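Local coordinates for beta-lactamase II (Erythrobacter litoralis, PDB 6V72), which probably hydrolyses beta-lactams to substituted beta-amino acids as a zinc-dependent class B beta-lactamase of the metallo-beta-lactamase superfamily, at residues A[65-68]-A[73-76]; A[107-110]-A[114-117]; A[28-31]-A[35-38]; A[220-225]-A[230-235]. One frame throughout, in Å; residues are numbered along the deposited sequence.

Contact 1 (A[65-68]-A[73-76]); sequences VDTA and QTEQ. With CA (calcium ion), chain C.
Thr74 meets Thr67 and Ala68 where the chain leaves strand 61-65 and enters helix 71-84. The contact is small and mostly buried. Its tight part is centred on the hydroxyl of Thr74. Ala68 N donates to Thr74 OG1 at 3.1 Å, with a clearly bent N-H...O angle of 139°. The same OG1 is also hydrogen-bonded to Thr70 O, just ahead of the helix, so the hydroxyl ties the loop to the start of helix 71-84. Thr74 holds OG1 beside its own backbone N (chi1 -60°), which turns the oxygen to the loop. Thr67 lies alongside, its CB 3.5 Å from Thr74 OG1. Next to the hydroxyl the packing is also tight. Ala68 CB abuts Gln73 CB at 3.4 Å, and Gln73 OE1 comes within 3.6 Å of that methyl. The amide nitrogen of Gln73 turns elsewhere, to Glu24 OE2. Thr67 OG1 bends back on its own segment and bonds to Ala68 O at 3.0 Å, in the carbonyl plane on a lone pair. That bond probably helps to hold the loop in shape next to the helix.

The outer side of the helix is different. Glu75 takes no part in the loop contact and binds a calcium ion through OE1 at 2.4 Å. Two waters and Glu72 OE1 also bind the metal, so this side is wet and ionic. The chemistry implies a division of labour: one threonine hydroxyl meets the polar needs of a buried loop N-H, while carboxylates of the same helix serve a calcium site at the surface.

Contact 2 (A[107-110]-A[114-117]); sequences ALHG and ATWA
Leu108 and His109 of helix 105-110 pack on Thr115 of strand 114-117, a small, mostly buried helix-to-strand contact. It lies in the second half of the beta-alpha-beta crossover from strand 89-93 to its parallel neighbour 114-117. Thr115 does the work on the strand side. It uses both branches. Its hydroxyl meets the histidine, and its methyl meets the leucine.

The polar half is one short bond. His109 NE2 and Thr115 OG1 are 2.7 Å apart, at a nearly straight 163°, and either may be the donor. The oxygen lies at the edge of the imidazole, in the ring plane, and the two side chains cross at about a right angle. Thr115 OG1 is held from a second quarter too, since the backbone N of Arg134 is hydrogen-bonded to it. Two partners therefore fix the rotation of this hydroxyl. Its chi1 of 49° puts OG1 between the backbone N and the carbonyl carbon and sets CG2 beside the N.

The apolar half follows from that rotation. Thr115 CG2 lies 3.8 Å from Leu108 CD1, and equally 3.8 Å from Leu108 CB. The methyl is also 3.6 Å from His109 NE2, so it sits between the leucine and the imidazole.

Around the contact, Leu108 continues onto Thr74 and Val78 of helix 71-84. Thr115 is paired through its backbone with Asn135 of strand 135-139. The next residue, Trp116, packs on helix 147-153, so strand 114-117 touches two different helices through successive side chains.

Contact 3 (A[28-31]-A[35-38]); sequences SQLA and WMHT. With FMT (formic acid), chain J.
Gln29 lies across the indole of Trp35, and the two side chains cross at a slant. Gln29 CB stands over the six-membered ring, 4.2 Å from its centroid and 20° off the normal, a CH-pi contact. The amide beyond does not lie flat on the indole: the two planes are 51° apart, and Gln29 OE1 comes 3.8 Å from Trp35 CZ2. Trp80 meets the indole edge-to-face.

Ser28 and Met36, a selenomethionine, point to the other face of the sheet. They form a hydrogen-bonded pair of the hairpin. Met36 N donates to Ser28 O at 2.7 Å, and Ser28 N to Met36 O at 3.0 Å. A water links Ser28 OG, Met36 O and Thr38 OG1 along this face. Met36 reaches out with CG anti to the backbone N (chi1 -171°) and bends only at its end, where CE meets Leu30 CD1 at 3.6 Å. Pro229 touches both of these side chains.

Gln29 and Trp35 are a non-hydrogen-bonded pair, followed by a classic beta bulge at Leu30 and Ala31. The whole is an antiparallel beta hairpin of strands 25-29 and 34-41, near one end of the large mixed sheet.

Contact 4 (A[220-225]-A[230-235]); sequences RTIAMS and EGRKAI
Ile222 is the main bump. It fits into a hollow made by the loop and first turn leading into helix 233-243. Gly231 and Arg232 form one wall of the hollow, and Ile235 closes it further along. Ile222 CG1 rests 3.7 Å from Gly231 O and also lies near the CG of Arg232. Its tip, CD1, meets Ile235 CD1 at 3.9 Å, the two isoleucines crossing at about a right angle. Ile235 CD1 has a second role within its own segment: it lies over one face of the guanidinium of Arg232, 3.7 Å above the plane and over its centre. The guanidinium is also held by carbonyls, with Arg232 NH2 bonded to Phe216 O and Ala219 O.

A second bump is Met224, a selenomethionine. Its CG stands between the backbone N and the carbonyl carbon (chi1 69°), and the chain then bends twice, which brings CE round to the helix. There CE settles 3.9 Å from Ala234 CB and 4.1 Å from Glu230 CG. The carboxylate of Glu230 turns elsewhere, with OE2 bonded to Gly189 N.

The backbones are joined by a single antiparallel bridge. Ile222 N donates to Glu230 O at 2.8 Å, and Glu230 N to Ile222 O at 3.0 Å, both nearly straight. Gly231 CA lies close to Arg220 O, a CA-H...O contact.

The chemistry implies an oily interior with polar margins: two backbone bonds set the spacing, aliphatic groups fill the middle, and the charged ends of Glu230 and Arg232 find backbone partners beyond the two segments.

In the fold
Along the chain the order is contact 3, contact 1, contact 2, contact 4. Contacts 1 and 2 have centres about 10 Å apart and meet directly, as helices 71-84 and 105-110 pack together on one side of the nine-stranded sheet. Contact 3 is a hairpin of that sheet, its centre about 13 Å from that of contact 1. His37 probably hydrogen-bonds to Val65 O between them. Contact 4 belongs to the four-stranded sheet and helix 233-243, centre to centre about 27 Å from contact 2 across the chain's centre. Contact 3 touches it. The four thus span the family's layered alpha-beta fold. His96 and His226, zinc ligands of this protein though no zinc is bound in this chain, lie near contacts 1 and 4.

Contact 1 (A[65-68]-A[73-76])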
ATOM      1  N   VAL A  65       9.513  21.858  -9.904  1.00 10.44           N
ATOM      2  CA  VAL A  65       8.788  21.178  -8.832  1.00 10.78           C
ATOM      3  C   VAL A  65       9.176  19.711  -8.899  1.00 10.31           C
ATOM      4  O   VAL A  65       8.844  19.028  -9.872  1.00 12.27           O
ATOM      5  CB  VAL A  65       7.268  21.338  -8.953  1.00 11.59           C
ATOM      6  CG1 VAL A  65       6.591  20.535  -7.812  1.00 13.54           C
ATOM      7  CG2 VAL A  65       6.875  22.818  -8.941  1.00 13.16           C
ATOM      8  N   ASP A  66       9.879  19.245  -7.862  1.00 11.62           N
ATOM      9  CA  ASP A  66      10.341  17.871  -7.651  1.00 11.41           C
ATOM     10  C   ASP A  66      11.441  17.440  -8.616  1.00 13.38           C
ATOM     11  O   ASP A  66      11.521  17.891  -9.769  1.00 13.70           O
ATOM     12  CB  ASP A  66       9.165  16.882  -7.672  1.00 12.97           C
ATOM     13  CG  ASP A  66       8.390  16.911  -6.359  1.00 12.96           C
ATOM     14  OD1 ASP A  66       9.028  17.211  -5.324  1.00 16.07           O
ATOM     15  OD2 ASP A  66       7.170  16.647  -6.342  1.00 16.48           O
ATOM     16  N   THR A  67      12.315  16.574  -8.126  1.00 14.56           N
ATOM     17  CA  THR A  67      13.336  15.984  -8.967  1.00 15.07           C
ATOM     18  C   THR A  67      12.762  14.780  -9.714  1.00 14.04           C
ATOM     19  O   THR A  67      11.628  14.346  -9.478  1.00 17.39           O
ATOM     20  CB  THR A  67      14.544  15.561  -8.133  1.00 14.61           C
ATOM     21  OG1 THR A  67      14.180  14.470  -7.287  1.00 18.71           O
ATOM     22  CG2 THR A  67      15.084  16.726  -7.282  1.00 17.47           C
ATOM     23  N   ALA A  68      13.552  14.246 -10.640  1.00 14.29           N
ATOM     24  CA  ALA A  68      13.240  12.956 -11.238  1.00 16.83           C
ATOM     25  C   ALA A  68      13.651  11.836 -10.291  1.00 17.20           C
ATOM     26  O   ALA A  68      14.121  12.081  -9.181  1.00 16.99           O
ATOM     27  CB  ALA A  68      13.945  12.814 -12.583  1.00 17.04           C
ATOM     28  N   GLN A  73      18.679  11.638 -14.429  1.00 14.07           N
ATOM     29  CA  GLN A  73      17.471  12.175 -15.032  1.00 12.72           C
ATOM     30  C   GLN A  73      17.273  13.628 -14.632  1.00 13.27           C
ATOM     31  O   GLN A  73      16.805  14.447 -15.436  1.00 14.32           O
ATOM     32  CB  GLN A  73      16.256  11.346 -14.615  1.00 13.78           C
ATOM     33  CG  GLN A  73      16.188   9.956 -15.225  1.00 14.61           C
ATOM     34  CD  GLN A  73      15.277   9.041 -14.421  1.00 17.52           C
ATOM     35  OE1 GLN A  73      14.823   9.397 -13.332  1.00 18.66           O
ATOM     36  NE2 GLN A  73      14.990   7.863 -14.965  1.00 20.74           N
ATOM     37  N   THR A  74      17.568  13.952 -13.374  1.00 12.82           N
ATOM     38  CA  THR A  74      17.387  15.325 -12.928  1.00 13.71           C
ATOM     39  C   THR A  74      18.323  16.253 -13.693  1.00 14.95           C
ATOM     40  O   THR A  74      17.934  17.359 -14.089  1.00 13.59           O
ATOM     41  CB  THR A  74      17.609  15.406 -11.416  1.00 13.86           C
ATOM     42  OG1 THR A  74      16.643  14.553 -10.777  1.00 13.81           O
ATOM     43  CG2 THR A  74      17.398  16.815 -10.904  1.00 16.17           C
ATOM     44  N   GLU A  75      19.542  15.788 -13.964  1.00 14.82           N
ATOM     45  CA  GLU A  75      20.464  16.563 -14.794  1.00 14.12           C
ATOM     46  C   GLU A  75      19.869  16.818 -16.177  1.00 15.86           C
ATOM     47  O   GLU A  75      20.058  17.899 -16.761  1.00 16.55           O
ATOM     48  CB  GLU A  75      21.811  15.819 -14.914  1.00 14.48           C
ATOM     49  CG  GLU A  75      22.612  15.798 -13.629  1.00 17.79           C
ATOM     50  CD  GLU A  75      23.703  14.723 -13.604  1.00 18.50           C
ATOM     51  OE1 GLU A  75      23.936  14.055 -14.629  1.00 18.90           O
ATOM     52  OE2 GLU A  75      24.308  14.522 -12.540  1.00 21.26           O
ATOM     53  N   GLN A  76      19.134  15.841 -16.718  1.00 14.16           N
ATOM     54  CA  GLN A  76      18.535  16.043 -18.034  1.00 14.42           C
ATOM     55  C   GLN A  76      17.436  17.094 -17.995  1.00 15.02           C
ATOM     56  O   GLN A  76      17.297  17.872 -18.941  1.00 16.91           O
ATOM     57  CB  GLN A  76      18.018  14.719 -18.594  1.00 15.33           C
ATOM     58  CG  GLN A  76      19.180  13.807 -18.955  1.00 19.03           C
ATOM     59  CD  GLN A  76      18.771  12.462 -19.510  1.00 24.24           C
ATOM     60  OE1 GLN A  76      17.672  11.978 -19.261  1.00 23.89           O
ATOM     61  NE2 GLN A  76      19.682  11.841 -20.275  1.00 28.79           N
TER
HETATM   62 CA    CA C 302      24.635  13.163 -16.708  1.00 18.51          CA
HETATM   63  O   HOH W   1      22.327  13.286 -17.297  1.00 18.44           O
HETATM   64  O   HOH W   2      25.151  15.379 -17.187  1.00 21.86           O

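Contact 2 (A[107-110]-A[114-117])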
ATOM      1  N   ALA A 107      22.105  16.636  -7.684  1.00 22.28           N
ATOM      2  CA  ALA A 107      22.169  17.207  -9.025  1.00 18.57           C
ATOM      3  C   ALA A 107      21.752  18.670  -9.008  1.00 17.55           C
ATOM      4  O   ALA A 107      22.372  19.504  -9.667  1.00 19.25           O
ATOM      5  CB  ALA A 107      21.283  16.408  -9.990  1.00 19.92           C
ATOM      6  N   LEU A 108      20.707  19.008  -8.248  1.00 17.25           N
ATOM      7  CA  LEU A 108      20.304  20.406  -8.208  1.00 15.34           C
ATOM      8  C   LEU A 108      21.384  21.272  -7.576  1.00 19.76           C
ATOM      9  O   LEU A 108      21.663  22.380  -8.049  1.00 20.28           O
ATOM     10  CB  LEU A 108      18.988  20.544  -7.443  1.00 15.26           C
ATOM     11  CG  LEU A 108      17.815  19.771  -8.020  1.00 14.38           C
ATOM     12  CD1 LEU A 108      16.580  20.058  -7.177  1.00 17.31           C
ATOM     13  CD2 LEU A 108      17.598  20.168  -9.483  1.00 17.14           C
ATOM     14  N   HIS A 109      22.005  20.787  -6.511  1.00 19.09           N
ATOM     15  CA  HIS A 109      23.031  21.601  -5.875  1.00 20.91           C
ATOM     16  C   HIS A 109      24.281  21.704  -6.731  1.00 22.94           C
ATOM     17  O   HIS A 109      24.918  22.762  -6.761  1.00 25.20           O
ATOM     18  CB  HIS A 109      23.341  21.037  -4.509  1.00 22.88           C
ATOM     19  CG  HIS A 109      22.204  21.211  -3.556  1.00 19.12           C
ATOM     20  ND1 HIS A 109      22.128  20.539  -2.363  1.00 23.06           N
ATOM     21  CD2 HIS A 109      21.088  21.980  -3.634  1.00 21.80           C
ATOM     22  CE1 HIS A 109      21.037  20.907  -1.721  1.00 22.94           C
ATOM     23  NE2 HIS A 109      20.381  21.778  -2.474  1.00 21.74           N
ATOM     24  N   GLY A 110      24.618  20.639  -7.458  1.00 23.10           N
ATOM     25  CA  GLY A 110      25.718  20.740  -8.398  1.00 23.43           C
ATOM     26  C   GLY A 110      25.480  21.797  -9.456  1.00 24.33           C
ATOM     27  O   GLY A 110      26.432  22.382  -9.982  1.00 26.67           O
ATOM     28  N   ALA A 114      18.818  26.952  -6.173  1.00 16.22           N
ATOM     29  CA  ALA A 114      18.272  27.183  -4.841  1.00 16.03           C
ATOM     30  C   ALA A 114      17.092  26.250  -4.605  1.00 14.58           C
ATOM     31  O   ALA A 114      16.076  26.349  -5.293  1.00 17.81           O
ATOM     32  CB  ALA A 114      17.811  28.633  -4.701  1.00 16.70           C
ATOM     33  N   THR A 115      17.201  25.401  -3.601  1.00 14.64           N
ATOM     34  CA  THR A 115      16.236  24.345  -3.344  1.00 13.64           C
ATOM     35  C   THR A 115      15.445  24.655  -2.081  1.00 11.71           C
ATOM     36  O   THR A 115      16.009  25.147  -1.102  1.00 15.01           O
ATOM     37  CB  THR A 115      16.964  23.020  -3.189  1.00 15.26           C
ATOM     38  OG1 THR A 115      18.059  23.211  -2.270  1.00 18.61           O
ATOM     39  CG2 THR A 115      17.527  22.592  -4.540  1.00 16.71           C
ATOM     40  N   TRP A 116      14.146  24.356  -2.117  1.00 11.32           N
ATOM     41  CA  TRP A 116      13.197  24.714  -1.071  1.00 10.18           C
ATOM     42  C   TRP A 116      12.426  23.486  -0.622  1.00 11.76           C
ATOM     43  O   TRP A 116      12.046  22.656  -1.452  1.00 12.08           O
ATOM     44  CB  TRP A 116      12.196  25.773  -1.599  1.00 10.94           C
ATOM     45  CG  TRP A 116      12.840  27.095  -1.810  1.00 11.19           C
ATOM     46  CD1 TRP A 116      13.501  27.520  -2.925  1.00 14.87           C
ATOM     47  CD2 TRP A 116      12.936  28.148  -0.852  1.00 12.53           C
ATOM     48  NE1 TRP A 116      13.985  28.792  -2.725  1.00 15.36           N
ATOM     49  CE2 TRP A 116      13.656  29.200  -1.458  1.00 14.20           C
ATOM     50  CE3 TRP A 116      12.479  28.306   0.462  1.00 12.94           C
ATOM     51  CZ2 TRP A 116      13.924  30.394  -0.800  1.00 16.05           C
ATOM     52  CZ3 TRP A 116      12.750  29.489   1.112  1.00 13.03           C
ATOM     53  CH2 TRP A 116      13.467  30.521   0.482  1.00 15.65           C
ATOM     54  N   ALA A 117      12.166  23.388   0.685  1.00 10.01           N
ATOM     55  CA  ALA A 117      11.367  22.295   1.220  1.00 10.18           C
ATOM     56  C   ALA A 117      10.671  22.750   2.490  1.00  9.82           C
ATOM     57  O   ALA A 117      11.068  23.740   3.114  1.00 10.79           O
ATOM     58  CB  ALA A 117      12.204  21.049   1.532  1.00 12.45           C
TER

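Contact 3 (A[28-31]-A[35-38])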
ATOM      1  N   SER A  28       5.594  16.900 -21.159  1.00 17.83           N
ATOM      2  CA  SER A  28       4.308  17.232 -21.756  1.00 18.74           C
ATOM      3  C   SER A  28       3.858  18.582 -21.230  1.00 18.44           C
ATOM      4  O   SER A  28       4.182  18.966 -20.108  1.00 23.16           O
ATOM      5  CB  SER A  28       3.242  16.170 -21.493  1.00 24.20           C
ATOM      6  OG  SER A  28       3.175  15.825 -20.131  1.00 26.44           O
ATOM      7  N   GLN A  29       3.128  19.311 -22.058  1.00 21.53           N
ATOM      8  CA  GLN A  29       2.719  20.660 -21.713  1.00 21.31           C
ATOM      9  C   GLN A  29       1.328  20.626 -21.088  1.00 21.27           C
ATOM     10  O   GLN A  29       0.376  20.123 -21.704  1.00 25.44           O
ATOM     11  CB  GLN A  29       2.751  21.550 -22.955  1.00 25.12           C
ATOM     12  CG  GLN A  29       2.870  23.002 -22.630  1.00 27.90           C
ATOM     13  CD  GLN A  29       2.858  23.861 -23.866  1.00 33.87           C
ATOM     14  OE1 GLN A  29       3.831  24.546 -24.163  1.00 38.71           O
ATOM     15  NE2 GLN A  29       1.758  23.829 -24.600  1.00 38.84           N
ATOM     16  N   LEU A  30       1.212  21.157 -19.864  1.00 21.13           N
ATOM     17  CA  LEU A  30      -0.078  21.266 -19.193  1.00 21.19           C
ATOM     18  C   LEU A  30      -0.785  22.568 -19.517  1.00 25.28           C
ATOM     19  O   LEU A  30      -2.022  22.642 -19.449  1.00 28.09           O
ATOM     20  CB  LEU A  30       0.103  21.176 -17.680  1.00 22.32           C
ATOM     21  CG  LEU A  30       0.720  19.869 -17.184  1.00 21.54           C
ATOM     22  CD1 LEU A  30       0.687  19.819 -15.644  1.00 21.39           C
ATOM     23  CD2 LEU A  30       0.017  18.667 -17.812  1.00 25.09           C
ATOM     24  N   ALA A  31      -0.017  23.594 -19.845  1.00 24.24           N
ATOM     25  CA  ALA A  31      -0.522  24.919 -20.185  1.00 22.22           C
ATOM     26  C   ALA A  31       0.662  25.656 -20.780  1.00 21.98           C
ATOM     27  O   ALA A  31       1.799  25.198 -20.682  1.00 20.89           O
ATOM     28  CB  ALA A  31      -1.074  25.656 -18.960  1.00 22.20           C
ATOM     29  N   TRP A  35       5.341  22.843 -17.995  1.00 15.94           N
ATOM     30  CA  TRP A  35       5.754  21.526 -18.442  1.00 15.34           C
ATOM     31  C   TRP A  35       5.606  20.529 -17.306  1.00 13.73           C
ATOM     32  O   TRP A  35       5.925  20.832 -16.149  1.00 17.08           O
ATOM     33  CB  TRP A  35       7.198  21.542 -18.921  1.00 15.02           C
ATOM     34  CG  TRP A  35       7.346  22.313 -20.186  1.00 16.90           C
ATOM     35  CD1 TRP A  35       7.721  23.618 -20.305  1.00 18.75           C
ATOM     36  CD2 TRP A  35       7.063  21.846 -21.508  1.00 20.21           C
ATOM     37  NE1 TRP A  35       7.716  23.982 -21.624  1.00 20.96           N
ATOM     38  CE2 TRP A  35       7.318  22.915 -22.386  1.00 19.81           C
ATOM     39  CE3 TRP A  35       6.649  20.619 -22.037  1.00 21.12           C
ATOM     40  CZ2 TRP A  35       7.166  22.800 -23.774  1.00 23.27           C
ATOM     41  CZ3 TRP A  35       6.488  20.508 -23.421  1.00 23.68           C
ATOM     42  CH2 TRP A  35       6.744  21.595 -24.267  1.00 23.86           C
HETATM   43  N   MSE A  36       5.137  19.339 -17.642  1.00 13.94           N
HETATM   44  CA  MSE A  36       5.264  18.214 -16.721  1.00 13.93           C
HETATM   45  C   MSE A  36       6.423  17.347 -17.151  1.00 14.31           C
HETATM   46  O   MSE A  36       6.568  17.044 -18.340  1.00 16.60           O
HETATM   47  CB  MSE A  36       3.969  17.418 -16.631  1.00 16.42           C
HETATM   48  CG  MSE A  36       4.023  16.377 -15.521  1.00 17.63           C
HETATM   49 SE   MSE A  36       2.327  15.393 -15.433  0.73 21.69          SE
HETATM   50  CE  MSE A  36       1.610  16.625 -14.210  0.69 27.57           C
ATOM     51  N   HIS A  37       7.325  17.041 -16.218  1.00 13.87           N
ATOM     52  CA  HIS A  37       8.377  16.078 -16.496  1.00 12.48           C
ATOM     53  C   HIS A  37       7.989  14.732 -15.910  1.00 12.44           C
ATOM     54  O   HIS A  37       7.499  14.651 -14.777  1.00 13.43           O
ATOM     55  CB  HIS A  37       9.761  16.535 -15.982  1.00 14.44           C
ATOM     56  CG  HIS A  37       9.878  16.775 -14.496  1.00 13.43           C
ATOM     57  ND1 HIS A  37      10.122  15.760 -13.591  1.00 13.48           N
ATOM     58  CD2 HIS A  37       9.902  17.929 -13.780  1.00 13.59           C
ATOM     59  CE1 HIS A  37      10.224  16.272 -12.376  1.00 13.71           C
ATOM     60  NE2 HIS A  37      10.107  17.587 -12.465  1.00 13.13           N
ATOM     61  N   THR A  38       8.219  13.677 -16.683  1.00 14.21           N
ATOM     62  CA  THR A  38       7.940  12.316 -16.246  1.00 12.61           C
ATOM     63  C   THR A  38       9.168  11.457 -16.478  1.00 14.13           C
ATOM     64  O   THR A  38       9.754  11.481 -17.570  1.00 15.07           O
ATOM     65  CB  THR A  38       6.739  11.721 -16.989  1.00 14.45           C
ATOM     66  OG1 THR A  38       5.600  12.553 -16.760  1.00 16.20           O
ATOM     67  CG2 THR A  38       6.425  10.291 -16.504  1.00 15.53           C
TER
HETATM   68  C   FMT J 309       2.013  10.130 -15.941  1.00 43.13           C
HETATM   69  O1  FMT J 309       2.207   9.674 -14.820  1.00 41.59           O
HETATM   70  O2  FMT J 309       2.787  10.873 -16.537  1.00 43.85           O
HETATM   71  O   HOH W   3       5.267  14.200 -19.069  1.00 23.57           O

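Contact 4 (A[220-225]-A[230-235])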
ATOM      1  N   ARG A 220      -9.349  22.708 -12.417  1.00 21.60           N
ATOM      2  CA  ARG A 220      -9.901  21.504 -13.022  1.00 22.01           C
ATOM      3  C   ARG A 220      -8.829  20.568 -13.557  1.00 20.79           C
ATOM      4  O   ARG A 220      -9.156  19.465 -13.990  1.00 22.80           O
ATOM      5  CB  ARG A 220     -10.880  21.868 -14.145  1.00 30.16           C
ATOM      6  CG  ARG A 220     -12.168  22.470 -13.625  1.00 35.86           C
ATOM      7  CD  ARG A 220     -13.198  22.684 -14.736  1.00 42.03           C
ATOM      8  NE  ARG A 220     -13.960  21.477 -15.061  1.00 48.70           N
ATOM      9  CZ  ARG A 220     -15.021  21.044 -14.374  1.00 52.60           C
ATOM     10  NH1 ARG A 220     -15.653  19.940 -14.760  1.00 53.01           N
ATOM     11  NH2 ARG A 220     -15.453  21.707 -13.302  1.00 53.90           N
ATOM     12  N   THR A 221      -7.565  20.961 -13.536  1.00 20.19           N
ATOM     13  CA  THR A 221      -6.483  20.062 -13.908  1.00 18.04           C
ATOM     14  C   THR A 221      -5.731  19.714 -12.630  1.00 15.92           C
ATOM     15  O   THR A 221      -5.094  20.584 -12.027  1.00 16.33           O
ATOM     16  CB  THR A 221      -5.551  20.696 -14.938  1.00 21.30           C
ATOM     17  OG1 THR A 221      -6.269  20.914 -16.159  1.00 26.17           O
ATOM     18  CG2 THR A 221      -4.379  19.786 -15.224  1.00 24.43           C
ATOM     19  N   ILE A 222      -5.824  18.458 -12.210  1.00 14.95           N
ATOM     20  CA  ILE A 222      -5.136  17.974 -11.025  1.00 14.06           C
ATOM     21  C   ILE A 222      -4.003  17.060 -11.470  1.00 14.25           C
ATOM     22  O   ILE A 222      -4.227  16.055 -12.151  1.00 16.76           O
ATOM     23  CB  ILE A 222      -6.086  17.249 -10.062  1.00 14.96           C
ATOM     24  CG1 ILE A 222      -7.281  18.142  -9.726  1.00 16.97           C
ATOM     25  CG2 ILE A 222      -5.308  16.804  -8.793  1.00 17.39           C
ATOM     26  CD1 ILE A 222      -6.903  19.494  -9.120  1.00 16.90           C
ATOM     27  N   ALA A 223      -2.785  17.424 -11.100  1.00 14.83           N
ATOM     28  CA  ALA A 223      -1.580  16.673 -11.394  1.00 14.92           C
ATOM     29  C   ALA A 223      -1.053  16.063 -10.103  1.00 14.91           C
ATOM     30  O   ALA A 223      -1.343  16.558  -9.016  1.00 14.55           O
ATOM     31  CB  ALA A 223      -0.533  17.600 -11.998  1.00 17.66           C
HETATM   32  N   MSE A 224      -0.285  14.980 -10.231  1.00 14.65           N
HETATM   33  CA  MSE A 224       0.207  14.273  -9.046  1.00 13.67           C
HETATM   34  C   MSE A 224       1.455  13.466  -9.346  1.00 13.29           C
HETATM   35  O   MSE A 224       1.845  13.361 -10.510  1.00 14.04           O
HETATM   36  CB  MSE A 224      -0.892  13.377  -8.455  1.00 17.74           C
HETATM   37  CG  MSE A 224      -1.248  12.171  -9.325  1.00 18.34           C
HETATM   38 SE   MSE A 224      -3.150  11.758  -9.211  0.71 21.33          SE
HETATM   39  CE  MSE A 224      -3.747  13.082 -10.532  0.95 22.22           C
ATOM     40  N   SER A 225       2.088  12.902  -8.307  1.00 16.81           N
ATOM     41  CA  SER A 225       3.440  12.364  -8.477  1.00 15.12           C
ATOM     42  C   SER A 225       3.473  11.077  -9.287  1.00 14.39           C
ATOM     43  O   SER A 225       4.433  10.855 -10.028  1.00 15.73           O
ATOM     44  CB  SER A 225       4.110  12.131  -7.127  1.00 16.20           C
ATOM     45  OG  SER A 225       4.443  13.374  -6.516  1.00 17.32           O
ATOM     46  N   GLU A 230      -5.436  14.585 -14.439  1.00 17.12           N
ATOM     47  CA  GLU A 230      -6.843  14.354 -14.715  1.00 17.82           C
ATOM     48  C   GLU A 230      -7.623  15.472 -14.047  1.00 18.38           C
ATOM     49  O   GLU A 230      -7.077  16.549 -13.786  1.00 21.78           O
ATOM     50  CB  GLU A 230      -7.241  12.942 -14.255  1.00 18.74           C
ATOM     51  CG  GLU A 230      -7.114  12.717 -12.761  1.00 22.31           C
ATOM     52  CD  GLU A 230      -7.692  11.374 -12.350  1.00 24.87           C
ATOM     53  OE1 GLU A 230      -8.932  11.226 -12.357  1.00 26.52           O
ATOM     54  OE2 GLU A 230      -6.902  10.463 -12.039  1.00 25.49           O
ATOM     55  N   GLY A 231      -8.903  15.241 -13.787  1.00 19.13           N
ATOM     56  CA  GLY A 231      -9.745  16.225 -13.152  1.00 19.26           C
ATOM     57  C   GLY A 231      -9.868  16.013 -11.657  1.00 17.93           C
ATOM     58  O   GLY A 231      -9.109  15.257 -11.035  1.00 17.85           O
ATOM     59  N   ARG A 232     -10.864  16.679 -11.069  1.00 17.98           N
ATOM     60  CA  ARG A 232     -10.981  16.653  -9.617  1.00 17.77           C
ATOM     61  C   ARG A 232     -11.464  15.314  -9.073  1.00 17.52           C
ATOM     62  O   ARG A 232     -11.467  15.133  -7.851  1.00 17.62           O
ATOM     63  CB  ARG A 232     -11.882  17.794  -9.144  1.00 17.44           C
ATOM     64  CG  ARG A 232     -11.301  19.164  -9.454  1.00 17.96           C
ATOM     65  CD  ARG A 232     -12.068  20.293  -8.800  1.00 17.89           C
ATOM     66  NE  ARG A 232     -11.919  20.423  -7.350  1.00 18.18           N
ATOM     67  CZ  ARG A 232     -11.008  21.189  -6.761  1.00 19.41           C
ATOM     68  NH1 ARG A 232     -10.979  21.292  -5.431  1.00 18.00           N
ATOM     69  NH2 ARG A 232     -10.113  21.842  -7.500  1.00 19.94           N
ATOM     70  N   LYS A 233     -11.856  14.366  -9.931  1.00 18.35           N
ATOM     71  CA  LYS A 233     -12.136  13.021  -9.437  1.00 17.53           C
ATOM     72  C   LYS A 233     -10.953  12.438  -8.672  1.00 15.78           C
ATOM     73  O   LYS A 233     -11.150  11.643  -7.750  1.00 17.05           O
ATOM     74  CB  LYS A 233     -12.527  12.088 -10.585  1.00 20.48           C
ATOM     75  CG  LYS A 233     -13.156  10.783 -10.074  1.00 28.08           C
ATOM     76  CD  LYS A 233     -13.332   9.739 -11.159  1.00 36.33           C
ATOM     77  CE  LYS A 233     -14.365   8.701 -10.738  1.00 40.94           C
ATOM     78  NZ  LYS A 233     -14.676   7.748 -11.838  1.00 45.37           N
ATOM     79  N   ALA A 234      -9.717  12.828  -9.014  1.00 16.65           N
ATOM     80  CA  ALA A 234      -8.566  12.352  -8.251  1.00 15.69           C
ATOM     81  C   ALA A 234      -8.651  12.796  -6.797  1.00 14.80           C
ATOM     82  O   ALA A 234      -8.320  12.027  -5.886  1.00 14.55           O
ATOM     83  CB  ALA A 234      -7.261  12.870  -8.877  1.00 15.70           C
ATOM     84  N   ILE A 235      -9.105  14.033  -6.560  1.00 13.96           N
ATOM     85  CA  ILE A 235      -9.296  14.499  -5.188  1.00 14.02           C
ATOM     86  C   ILE A 235     -10.417  13.722  -4.519  1.00 12.80           C
ATOM     87  O   ILE A 235     -10.297  13.296  -3.362  1.00 14.33           O
ATOM     88  CB  ILE A 235      -9.595  16.007  -5.168  1.00 13.67           C
ATOM     89  CG1 ILE A 235      -8.440  16.808  -5.766  1.00 15.81           C
ATOM     90  CG2 ILE A 235      -9.883  16.473  -3.759  1.00 18.26           C
ATOM     91  CD1 ILE A 235      -8.775  18.307  -5.870  1.00 18.62           C
TER